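Local coordinates for protein TASOR (Homo sapiens, PDB 6TL1), which serves in the nuclear HUSH complex, which silences H3K9me3-rich loci by promoting recruitment of SETDB1 and MORC2; this piece is its pseudo-PARP domain, at residues K88-S102 / Q181-R195. Sequence-based numbering, arbitrary orientation.
Sequences KGLHVGQSKITILGS and QYYFYEYGFDELRRR
His91 lies between two arginines, with CB of Arg195 over one face of its imidazole in a CH-pi contact and the Arg194 guanidinium passing nearby, NH1 of Arg194 3.6 Å from CD2 of His91. In this part of the TASOR pseudo-PARP domain, the loop that follows helix 82-88 meets 181-195 at two places, the far end of its arginine-rich loop and the strand 181-184. The Arg194 plane is turned only 23° from the imidazole, although the two side chains cross at about a right angle. ND1 of His91 bonds back to the carbonyl O of Gly89, which limits rotation of the ring. Beside it, the backbone N of Val92 donates to O of Arg194 at 2.9 Å, and CG2 of Val92 packs against the Arg194 chain near NE. Arg195 extends from the backbone with CG anti to N (chi1 177°), bends at chi3 and brings CD to 3.3 Å from O of Lys88; its guanidinium forms a salt bridge with Glu50. Both NE and NH2 of Arg193 reach O of Arg195 in the guanidinium plane, a side-on grip that ties the arginine run together.

Farther along, a type I turn from Thr98 to Gly101 delivers Leu100 to the strand. CD1 of Leu100 touches CB of Tyr183 at 3.7 Å, the two side chains running past each other in opposite directions, while O of Leu100 sits over the phenol face and bonds to His160. The backbone of Gly101 passes close by the same ring, its C 3.7 Å from OH of Tyr183, and its O bonds to Tyr108. CD1 of Ile97 meets the amide of Gln181, whose NE2 bonds to Tyr177 and Ser110. At the ring's edge, the Tyr183 hydroxyl donates to O of Ser102 at 2.6 Å, tilted 27° from the carbonyl plane.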
ATOM      1  N   LYS A  88     -13.866   6.202  -1.388  1.00 54.26           N
ATOM      2  CA  LYS A  88     -14.400   5.013  -2.044  1.00 57.39           C
ATOM      3  C   LYS A  88     -13.545   3.774  -1.819  1.00 52.07           C
ATOM      4  O   LYS A  88     -14.032   2.661  -2.040  1.00 50.00           O
ATOM      5  CB  LYS A  88     -14.457   5.211  -3.569  1.00 61.09           C
ATOM      6  CG  LYS A  88     -15.198   6.415  -4.113  1.00 67.91           C
ATOM      7  CD  LYS A  88     -16.682   6.222  -4.233  1.00 76.81           C
ATOM      8  CE  LYS A  88     -17.403   6.913  -3.109  1.00 81.62           C
ATOM      9  NZ  LYS A  88     -18.859   7.012  -3.378  1.00 83.59           N
ATOM     10  N   GLY A  89     -12.312   3.934  -1.350  1.00 45.95           N
ATOM     11  CA  GLY A  89     -11.396   2.821  -1.249  1.00 45.09           C
ATOM     12  C   GLY A  89     -10.606   2.631  -2.532  1.00 44.22           C
ATOM     13  O   GLY A  89     -10.883   3.228  -3.574  1.00 51.29           O
ATOM     14  N   LEU A  90      -9.570   1.808  -2.442  1.00 41.63           N
ATOM     15  CA  LEU A  90      -8.714   1.518  -3.586  1.00 40.41           C
ATOM     16  C   LEU A  90      -9.315   0.383  -4.409  1.00 40.75           C
ATOM     17  O   LEU A  90      -9.570  -0.700  -3.878  1.00 40.27           O
ATOM     18  CB  LEU A  90      -7.314   1.147  -3.120  1.00 38.20           C
ATOM     19  CG  LEU A  90      -6.284   0.913  -4.223  1.00 41.33           C
ATOM     20  CD1 LEU A  90      -6.121   2.151  -5.097  1.00 40.61           C
ATOM     21  CD2 LEU A  90      -4.965   0.525  -3.600  1.00 43.09           C
ATOM     22  N   HIS A  91      -9.523   0.628  -5.698  1.00 45.20           N
ATOM     23  CA  HIS A  91     -10.152  -0.328  -6.596  1.00 48.39           C
ATOM     24  C   HIS A  91      -9.150  -0.894  -7.593  1.00 47.91           C
ATOM     25  O   HIS A  91      -8.093  -0.303  -7.854  1.00 40.75           O
ATOM     26  CB  HIS A  91     -11.314   0.319  -7.356  1.00 51.22           C
ATOM     27  CG  HIS A  91     -12.517   0.588  -6.504  1.00 56.37           C
ATOM     28  ND1 HIS A  91     -12.562   1.611  -5.584  1.00 58.95           N
ATOM     29  CD2 HIS A  91     -13.717  -0.033  -6.437  1.00 60.95           C
ATOM     30  CE1 HIS A  91     -13.737   1.608  -4.981  1.00 60.55           C
ATOM     31  NE2 HIS A  91     -14.458   0.621  -5.481  1.00 62.30           N
ATOM     32  N   VAL A  92      -9.517  -2.048  -8.171  1.00 43.17           N
ATOM     33  CA  VAL A  92      -8.685  -2.647  -9.206  1.00 46.75           C
ATOM     34  C   VAL A  92      -8.636  -1.715 -10.405  1.00 51.27           C
ATOM     35  O   VAL A  92      -9.508  -0.859 -10.602  1.00 49.47           O
ATOM     36  CB  VAL A  92      -9.206  -4.031  -9.629  1.00 40.31           C
ATOM     37  CG1 VAL A  92      -9.114  -5.013  -8.468  1.00 36.62           C
ATOM     38  CG2 VAL A  92     -10.647  -3.916 -10.152  1.00 43.90           C
ATOM     39  N   GLY A  93      -7.616  -1.915 -11.239  1.00 52.41           N
ATOM     40  CA  GLY A  93      -7.452  -1.141 -12.451  1.00 57.84           C
ATOM     41  C   GLY A  93      -6.814   0.220 -12.279  1.00 57.68           C
ATOM     42  O   GLY A  93      -6.740   0.974 -13.255  1.00 59.88           O
ATOM     43  N   GLN A  94      -6.356   0.569 -11.081  1.00 55.49           N
ATOM     44  CA  GLN A  94      -5.754   1.874 -10.850  1.00 59.84           C
ATOM     45  C   GLN A  94      -4.235   1.856 -10.960  1.00 57.58           C
ATOM     46  O   GLN A  94      -3.610   2.919 -10.901  1.00 61.28           O
ATOM     47  CB  GLN A  94      -6.177   2.409  -9.479  1.00 66.70           C
ATOM     48  CG  GLN A  94      -7.689   2.560  -9.342  1.00 74.90           C
ATOM     49  CD  GLN A  94      -8.260   3.618 -10.269  1.00 83.09           C
ATOM     50  OE1 GLN A  94      -9.247   3.381 -10.964  1.00 87.73           O
ATOM     51  NE2 GLN A  94      -7.641   4.796 -10.281  1.00 86.04           N
ATOM     52  N   SER A  95      -3.632   0.685 -11.133  1.00 50.91           N
ATOM     53  CA  SER A  95      -2.201   0.571 -11.338  1.00 53.78           C
ATOM     54  C   SER A  95      -1.929   0.035 -12.737  1.00 57.00           C
ATOM     55  O   SER A  95      -2.786  -0.590 -13.360  1.00 55.73           O
ATOM     56  CB  SER A  95      -1.560  -0.349 -10.294  1.00 51.53           C
ATOM     57  OG  SER A  95      -0.210  -0.611 -10.643  1.00 52.03           O
ATOM     58  N   LYS A  96      -0.721   0.285 -13.232  1.00 58.30           N
ATOM     59  CA  LYS A  96      -0.288  -0.281 -14.501  1.00 57.79           C
ATOM     60  C   LYS A  96       0.744  -1.384 -14.328  1.00 53.73           C
ATOM     61  O   LYS A  96       1.215  -1.942 -15.321  1.00 57.09           O
ATOM     62  CB  LYS A  96       0.221   0.825 -15.430  1.00 62.00           C
ATOM     63  CG  LYS A  96      -0.927   1.750 -15.824  1.00 70.39           C
ATOM     64  CD  LYS A  96      -0.777   2.304 -17.224  1.00 75.53           C
ATOM     65  CE  LYS A  96      -2.119   2.813 -17.731  1.00 79.86           C
ATOM     66  NZ  LYS A  96      -2.682   1.889 -18.767  1.00 80.81           N
ATOM     67  N   ILE A  97       1.106  -1.700 -13.088  1.00 43.27           N
ATOM     68  CA  ILE A  97       2.044  -2.775 -12.801  1.00 45.58           C
ATOM     69  C   ILE A  97       1.416  -4.117 -13.151  1.00 48.12           C
ATOM     70  O   ILE A  97       0.212  -4.337 -12.938  1.00 46.76           O
ATOM     71  CB  ILE A  97       2.447  -2.705 -11.320  1.00 45.20           C
ATOM     72  CG1 ILE A  97       2.993  -1.311 -10.993  1.00 45.20           C
ATOM     73  CG2 ILE A  97       3.467  -3.774 -10.972  1.00 45.39           C
ATOM     74  CD1 ILE A  97       3.208  -1.098  -9.509  1.00 43.51           C
ATOM     75  N   THR A  98       2.229  -5.029 -13.697  1.00 45.28           N
ATOM     76  CA  THR A  98       1.767  -6.355 -14.098  1.00 45.23           C
ATOM     77  C   THR A  98       2.558  -7.490 -13.463  1.00 43.74           C
ATOM     78  O   THR A  98       2.190  -8.656 -13.634  1.00 44.85           O
ATOM     79  CB  THR A  98       1.837  -6.496 -15.625  1.00 48.23           C
ATOM     80  OG1 THR A  98       3.183  -6.283 -16.051  1.00 49.28           O
ATOM     81  CG2 THR A  98       0.951  -5.462 -16.306  1.00 48.57           C
ATOM     82  N   ILE A  99       3.603  -7.176 -12.699  1.00 44.41           N
ATOM     83  CA  ILE A  99       4.606  -8.161 -12.311  1.00 43.20           C
ATOM     84  C   ILE A  99       4.042  -9.262 -11.414  1.00 41.65           C
ATOM     85  O   ILE A  99       4.505 -10.407 -11.474  1.00 42.81           O
ATOM     86  CB  ILE A  99       5.786  -7.411 -11.654  1.00 45.09           C
ATOM     87  CG1 ILE A  99       7.019  -8.290 -11.552  1.00 47.73           C
ATOM     88  CG2 ILE A  99       5.417  -6.860 -10.290  1.00 43.92           C
ATOM     89  CD1 ILE A  99       8.174  -7.523 -10.957  1.00 47.69           C
ATOM     90  N   LEU A 100       3.056  -8.952 -10.567  1.00 35.55           N
ATOM     91  CA  LEU A 100       2.491  -9.925  -9.635  1.00 38.06           C
ATOM     92  C   LEU A 100       1.108 -10.407 -10.059  1.00 39.14           C
ATOM     93  O   LEU A 100       0.453 -11.144  -9.308  1.00 44.84           O
ATOM     94  CB  LEU A 100       2.410  -9.331  -8.226  1.00 41.05           C
ATOM     95  CG  LEU A 100       3.709  -8.894  -7.547  1.00 41.43           C
ATOM     96  CD1 LEU A 100       3.418  -8.390  -6.142  1.00 41.17           C
ATOM     97  CD2 LEU A 100       4.768 -10.018  -7.536  1.00 37.17           C
ATOM     98  N   GLY A 101       0.641 -10.004 -11.231  1.00 41.23           N
ATOM     99  CA  GLY A 101      -0.682 -10.381 -11.687  1.00 39.87           C
ATOM    100  C   GLY A 101      -1.347  -9.184 -12.318  1.00 41.19           C
ATOM    101  O   GLY A 101      -0.876  -8.054 -12.139  1.00 38.85           O
ATOM    102  N   SER A 102      -2.450  -9.410 -13.026  1.00 37.42           N
ATOM    103  CA  SER A 102      -3.083  -8.338 -13.780  1.00 40.84           C
ATOM    104  C   SER A 102      -3.593  -7.256 -12.835  1.00 41.71           C
ATOM    105  O   SER A 102      -4.213  -7.577 -11.807  1.00 41.67           O
ATOM    106  CB  SER A 102      -4.240  -8.870 -14.630  1.00 43.47           C
ATOM    107  OG  SER A 102      -4.931  -7.808 -15.289  1.00 43.59           O
ATOM    108  N   GLN A 181       6.389  -4.401  -4.421  1.00 35.21           N
ATOM    109  CA  GLN A 181       4.966  -4.141  -4.302  1.00 37.19           C
ATOM    110  C   GLN A 181       4.272  -5.238  -3.515  1.00 35.09           C
ATOM    111  O   GLN A 181       4.757  -6.368  -3.398  1.00 32.71           O
ATOM    112  CB  GLN A 181       4.305  -4.027  -5.679  1.00 39.45           C
ATOM    113  CG  GLN A 181       4.867  -2.927  -6.517  1.00 40.31           C
ATOM    114  CD  GLN A 181       4.352  -1.582  -6.075  1.00 40.50           C
ATOM    115  OE1 GLN A 181       3.144  -1.362  -5.970  1.00 43.76           O
ATOM    116  NE2 GLN A 181       5.281  -0.678  -5.754  1.00 39.76           N
ATOM    117  N   TYR A 182       3.126  -4.869  -2.957  1.00 35.89           N
ATOM    118  CA  TYR A 182       2.128  -5.799  -2.452  1.00 38.77           C
ATOM    119  C   TYR A 182       0.973  -5.827  -3.448  1.00 38.38           C
ATOM    120  O   TYR A 182       0.593  -4.786  -3.988  1.00 38.02           O
ATOM    121  CB  TYR A 182       1.608  -5.362  -1.084  1.00 41.44           C
ATOM    122  CG  TYR A 182       2.604  -5.438   0.056  1.00 46.22           C
ATOM    123  CD1 TYR A 182       3.424  -6.539   0.220  1.00 51.46           C
ATOM    124  CD2 TYR A 182       2.716  -4.395   0.972  1.00 50.87           C
ATOM    125  CE1 TYR A 182       4.338  -6.607   1.259  1.00 55.27           C
ATOM    126  CE2 TYR A 182       3.623  -4.457   2.029  1.00 50.55           C
ATOM    127  CZ  TYR A 182       4.434  -5.564   2.159  1.00 54.12           C
ATOM    128  OH  TYR A 182       5.341  -5.643   3.190  1.00 55.23           O
ATOM    129  N   TYR A 183       0.402  -7.002  -3.681  1.00 40.64           N
ATOM    130  CA  TYR A 183      -0.705  -7.174  -4.626  1.00 36.27           C
ATOM    131  C   TYR A 183      -1.877  -7.806  -3.886  1.00 36.54           C
ATOM    132  O   TYR A 183      -1.857  -9.006  -3.609  1.00 36.28           O
ATOM    133  CB  TYR A 183      -0.256  -8.024  -5.804  1.00 34.40           C
ATOM    134  CG  TYR A 183      -1.299  -8.357  -6.856  1.00 36.60           C
ATOM    135  CD1 TYR A 183      -1.750  -7.395  -7.744  1.00 37.31           C
ATOM    136  CD2 TYR A 183      -1.774  -9.655  -7.001  1.00 35.23           C
ATOM    137  CE1 TYR A 183      -2.663  -7.717  -8.755  1.00 37.88           C
ATOM    138  CE2 TYR A 183      -2.701  -9.988  -7.999  1.00 38.24           C
ATOM    139  CZ  TYR A 183      -3.133  -9.014  -8.864  1.00 38.55           C
ATOM    140  OH  TYR A 183      -4.037  -9.332  -9.846  1.00 39.26           O
ATOM    141  N   PHE A 184      -2.871  -6.990  -3.542  1.00 33.04           N
ATOM    142  CA  PHE A 184      -4.016  -7.409  -2.751  1.00 35.16           C
ATOM    143  C   PHE A 184      -5.216  -7.704  -3.644  1.00 37.21           C
ATOM    144  O   PHE A 184      -5.489  -6.984  -4.605  1.00 37.71           O
ATOM    145  CB  PHE A 184      -4.375  -6.333  -1.729  1.00 32.36           C
ATOM    146  CG  PHE A 184      -3.388  -6.225  -0.612  1.00 36.69           C
ATOM    147  CD1 PHE A 184      -3.508  -7.023   0.514  1.00 40.12           C
ATOM    148  CD2 PHE A 184      -2.331  -5.336  -0.692  1.00 40.16           C
ATOM    149  CE1 PHE A 184      -2.587  -6.936   1.547  1.00 41.70           C
ATOM    150  CE2 PHE A 184      -1.413  -5.236   0.341  1.00 40.31           C
ATOM    151  CZ  PHE A 184      -1.541  -6.049   1.456  1.00 40.83           C
ATOM    152  N   TYR A 185      -5.940  -8.760  -3.316  1.00 39.14           N
ATOM    153  CA  TYR A 185      -7.100  -9.133  -4.102  1.00 39.81           C
ATOM    154  C   TYR A 185      -8.047  -9.879  -3.184  1.00 39.05           C
ATOM    155  O   TYR A 185      -7.679 -10.296  -2.081  1.00 35.27           O
ATOM    156  CB  TYR A 185      -6.706 -10.003  -5.297  1.00 34.06           C
ATOM    157  CG  TYR A 185      -5.924 -11.197  -4.835  1.00 39.68           C
ATOM    158  CD1 TYR A 185      -6.570 -12.359  -4.425  1.00 40.99           C
ATOM    159  CD2 TYR A 185      -4.537 -11.163  -4.788  1.00 42.58           C
ATOM    160  CE1 TYR A 185      -5.855 -13.447  -3.979  1.00 44.12           C
ATOM    161  CE2 TYR A 185      -3.811 -12.255  -4.361  1.00 41.27           C
ATOM    162  CZ  TYR A 185      -4.469 -13.392  -3.959  1.00 40.49           C
ATOM    163  OH  TYR A 185      -3.749 -14.476  -3.518  1.00 40.19           O
ATOM    164  N   GLU A 186      -9.265 -10.083  -3.668  1.00 39.37           N
ATOM    165  CA  GLU A 186     -10.236 -10.831  -2.888  1.00 44.70           C
ATOM    166  C   GLU A 186     -11.257 -11.432  -3.833  1.00 46.79           C
ATOM    167  O   GLU A 186     -11.849 -10.716  -4.649  1.00 43.09           O
ATOM    168  CB  GLU A 186     -10.914  -9.935  -1.848  1.00 47.54           C
ATOM    169  CG  GLU A 186     -11.803 -10.688  -0.898  1.00 51.12           C
ATOM    170  CD  GLU A 186     -12.288  -9.845   0.273  1.00 51.43           C
ATOM    171  OE1 GLU A 186     -12.229  -8.600   0.204  1.00 47.60           O
ATOM    172  OE2 GLU A 186     -12.755 -10.446   1.259  1.00 61.23           O
ATOM    173  N   TYR A 187     -11.458 -12.740  -3.729  1.00 39.07           N
ATOM    174  CA  TYR A 187     -12.501 -13.371  -4.505  1.00 48.25           C
ATOM    175  C   TYR A 187     -13.826 -13.175  -3.780  1.00 57.81           C
ATOM    176  O   TYR A 187     -13.919 -13.389  -2.566  1.00 56.47           O
ATOM    177  CB  TYR A 187     -12.209 -14.860  -4.685  1.00 44.65           C
ATOM    178  CG  TYR A 187     -11.168 -15.160  -5.740  1.00 52.53           C
ATOM    179  CD1 TYR A 187     -11.519 -15.276  -7.078  1.00 58.25           C
ATOM    180  CD2 TYR A 187      -9.829 -15.340  -5.394  1.00 49.98           C
ATOM    181  CE1 TYR A 187     -10.570 -15.564  -8.048  1.00 62.16           C
ATOM    182  CE2 TYR A 187      -8.867 -15.632  -6.359  1.00 51.81           C
ATOM    183  CZ  TYR A 187      -9.245 -15.736  -7.682  1.00 57.10           C
ATOM    184  OH  TYR A 187      -8.309 -16.015  -8.649  1.00 53.53           O
ATOM    185  N   GLY A 188     -14.846 -12.778  -4.524  1.00 47.83           N
ATOM    186  CA  GLY A 188     -16.210 -12.860  -4.060  1.00 65.22           C
ATOM    187  C   GLY A 188     -16.684 -14.249  -4.381  1.00 70.37           C
ATOM    188  O   GLY A 188     -15.878 -15.179  -4.552  1.00 71.16           O
ATOM    189  N   PHE A 189     -17.988 -14.425  -4.495  1.00 80.90           N
ATOM    190  CA  PHE A 189     -18.499 -15.714  -4.943  1.00 91.09           C
ATOM    191  C   PHE A 189     -18.784 -15.602  -6.435  1.00 96.66           C
ATOM    192  O   PHE A 189     -19.748 -14.950  -6.847  1.00101.16           O
ATOM    193  CB  PHE A 189     -19.721 -16.147  -4.147  1.00101.51           C
ATOM    194  CG  PHE A 189     -20.482 -17.273  -4.787  1.00114.94           C
ATOM    195  CD1 PHE A 189     -19.807 -18.371  -5.310  1.00119.13           C
ATOM    196  CD2 PHE A 189     -21.867 -17.250  -4.844  1.00122.30           C
ATOM    197  CE1 PHE A 189     -20.497 -19.413  -5.912  1.00124.88           C
ATOM    198  CE2 PHE A 189     -22.569 -18.290  -5.433  1.00128.80           C
ATOM    199  CZ  PHE A 189     -21.882 -19.374  -5.967  1.00129.53           C
ATOM    200  N   ASP A 190     -17.924 -16.239  -7.234  1.00 96.93           N
ATOM    201  CA  ASP A 190     -17.897 -16.344  -8.702  1.00 96.98           C
ATOM    202  C   ASP A 190     -17.203 -15.161  -9.379  1.00 87.26           C
ATOM    203  O   ASP A 190     -17.093 -15.163 -10.611  1.00 87.36           O
ATOM    204  CB  ASP A 190     -19.296 -16.483  -9.329  1.00107.11           C
ATOM    205  CG  ASP A 190     -19.623 -17.914  -9.714  1.00115.94           C
ATOM    206  OD1 ASP A 190     -18.728 -18.782  -9.591  1.00114.56           O
ATOM    207  OD2 ASP A 190     -20.768 -18.168 -10.136  1.00123.53           O
ATOM    208  N   GLU A 191     -16.732 -14.163  -8.638  1.00 79.31           N
ATOM    209  CA  GLU A 191     -16.126 -12.995  -9.258  1.00 72.87           C
ATOM    210  C   GLU A 191     -15.077 -12.420  -8.323  1.00 63.98           C
ATOM    211  O   GLU A 191     -15.194 -12.534  -7.101  1.00 59.98           O
ATOM    212  CB  GLU A 191     -17.167 -11.928  -9.602  1.00 79.67           C
ATOM    213  CG  GLU A 191     -16.947 -11.271 -10.957  1.00 86.42           C
ATOM    214  CD  GLU A 191     -18.149 -10.463 -11.413  1.00 95.56           C
ATOM    215  OE1 GLU A 191     -18.559  -9.538 -10.679  1.00 95.79           O
ATOM    216  OE2 GLU A 191     -18.691 -10.762 -12.498  1.00101.54           O
ATOM    217  N   LEU A 192     -14.056 -11.798  -8.898  1.00 57.35           N
ATOM    218  CA  LEU A 192     -13.106 -11.064  -8.087  1.00 53.68           C
ATOM    219  C   LEU A 192     -13.757  -9.762  -7.645  1.00 51.97           C
ATOM    220  O   LEU A 192     -14.457  -9.106  -8.422  1.00 52.40           O
ATOM    221  CB  LEU A 192     -11.826 -10.779  -8.870  1.00 51.92           C
ATOM    222  CG  LEU A 192     -10.858 -11.955  -8.907  1.00 50.92           C
ATOM    223  CD1 LEU A 192      -9.910 -11.837 -10.087  1.00 53.55           C
ATOM    224  CD2 LEU A 192     -10.106 -12.010  -7.596  1.00 39.22           C
ATOM    225  N   ARG A 193     -13.546  -9.399  -6.388  1.00 49.73           N
ATOM    226  CA  ARG A 193     -14.075  -8.134  -5.899  1.00 51.47           C
ATOM    227  C   ARG A 193     -13.300  -6.985  -6.527  1.00 48.48           C
ATOM    228  O   ARG A 193     -12.095  -7.093  -6.768  1.00 43.05           O
ATOM    229  CB  ARG A 193     -13.967  -8.083  -4.376  1.00 50.12           C
ATOM    230  CG  ARG A 193     -14.988  -8.953  -3.654  1.00 55.47           C
ATOM    231  CD  ARG A 193     -14.951  -8.700  -2.159  1.00 54.29           C
ATOM    232  NE  ARG A 193     -14.869  -7.277  -1.864  1.00 55.94           N
ATOM    233  CZ  ARG A 193     -15.894  -6.553  -1.426  1.00 60.08           C
ATOM    234  NH1 ARG A 193     -17.075  -7.129  -1.233  1.00 64.29           N
ATOM    235  NH2 ARG A 193     -15.738  -5.256  -1.182  1.00 57.66           N
ATOM    236  N   ARG A 194     -13.994  -5.893  -6.841  1.00 48.73           N
ATOM    237  CA  ARG A 194     -13.249  -4.772  -7.386  1.00 43.11           C
ATOM    238  C   ARG A 194     -12.528  -3.984  -6.301  1.00 43.27           C
ATOM    239  O   ARG A 194     -11.617  -3.211  -6.613  1.00 42.91           O
ATOM    240  CB  ARG A 194     -14.157  -3.839  -8.191  1.00 50.09           C
ATOM    241  CG  ARG A 194     -14.653  -4.441  -9.494  1.00 58.58           C
ATOM    242  CD  ARG A 194     -15.129  -3.378 -10.470  1.00 71.81           C
ATOM    243  NE  ARG A 194     -14.011  -2.563 -10.948  1.00 76.90           N
ATOM    244  CZ  ARG A 194     -13.811  -1.283 -10.648  1.00 81.87           C
ATOM    245  NH1 ARG A 194     -14.663  -0.632  -9.864  1.00 83.10           N
ATOM    246  NH2 ARG A 194     -12.752  -0.653 -11.141  1.00 82.40           N
ATOM    247  N   ARG A 195     -12.902  -4.168  -5.029  1.00 40.26           N
ATOM    248  CA  ARG A 195     -12.224  -3.511  -3.918  1.00 42.87           C
ATOM    249  C   ARG A 195     -11.931  -4.539  -2.827  1.00 41.38           C
ATOM    250  O   ARG A 195     -12.848  -4.961  -2.109  1.00 42.35           O
ATOM    251  CB  ARG A 195     -13.057  -2.361  -3.353  1.00 46.93           C
ATOM    252  CG  ARG A 195     -12.389  -1.701  -2.140  1.00 50.22           C
ATOM    253  CD  ARG A 195     -13.188  -0.541  -1.597  1.00 53.02           C
ATOM    254  NE  ARG A 195     -14.571  -0.907  -1.337  1.00 56.87           N
ATOM    255  CZ  ARG A 195     -14.980  -1.579  -0.263  1.00 57.27           C
ATOM    256  NH1 ARG A 195     -14.113  -1.992   0.656  1.00 49.68           N
ATOM    257  NH2 ARG A 195     -16.270  -1.861  -0.114  1.00 64.59           N
TER
HETATM  258  O   HOH W   1     -16.262   1.447  -3.135  1.00 58.24           O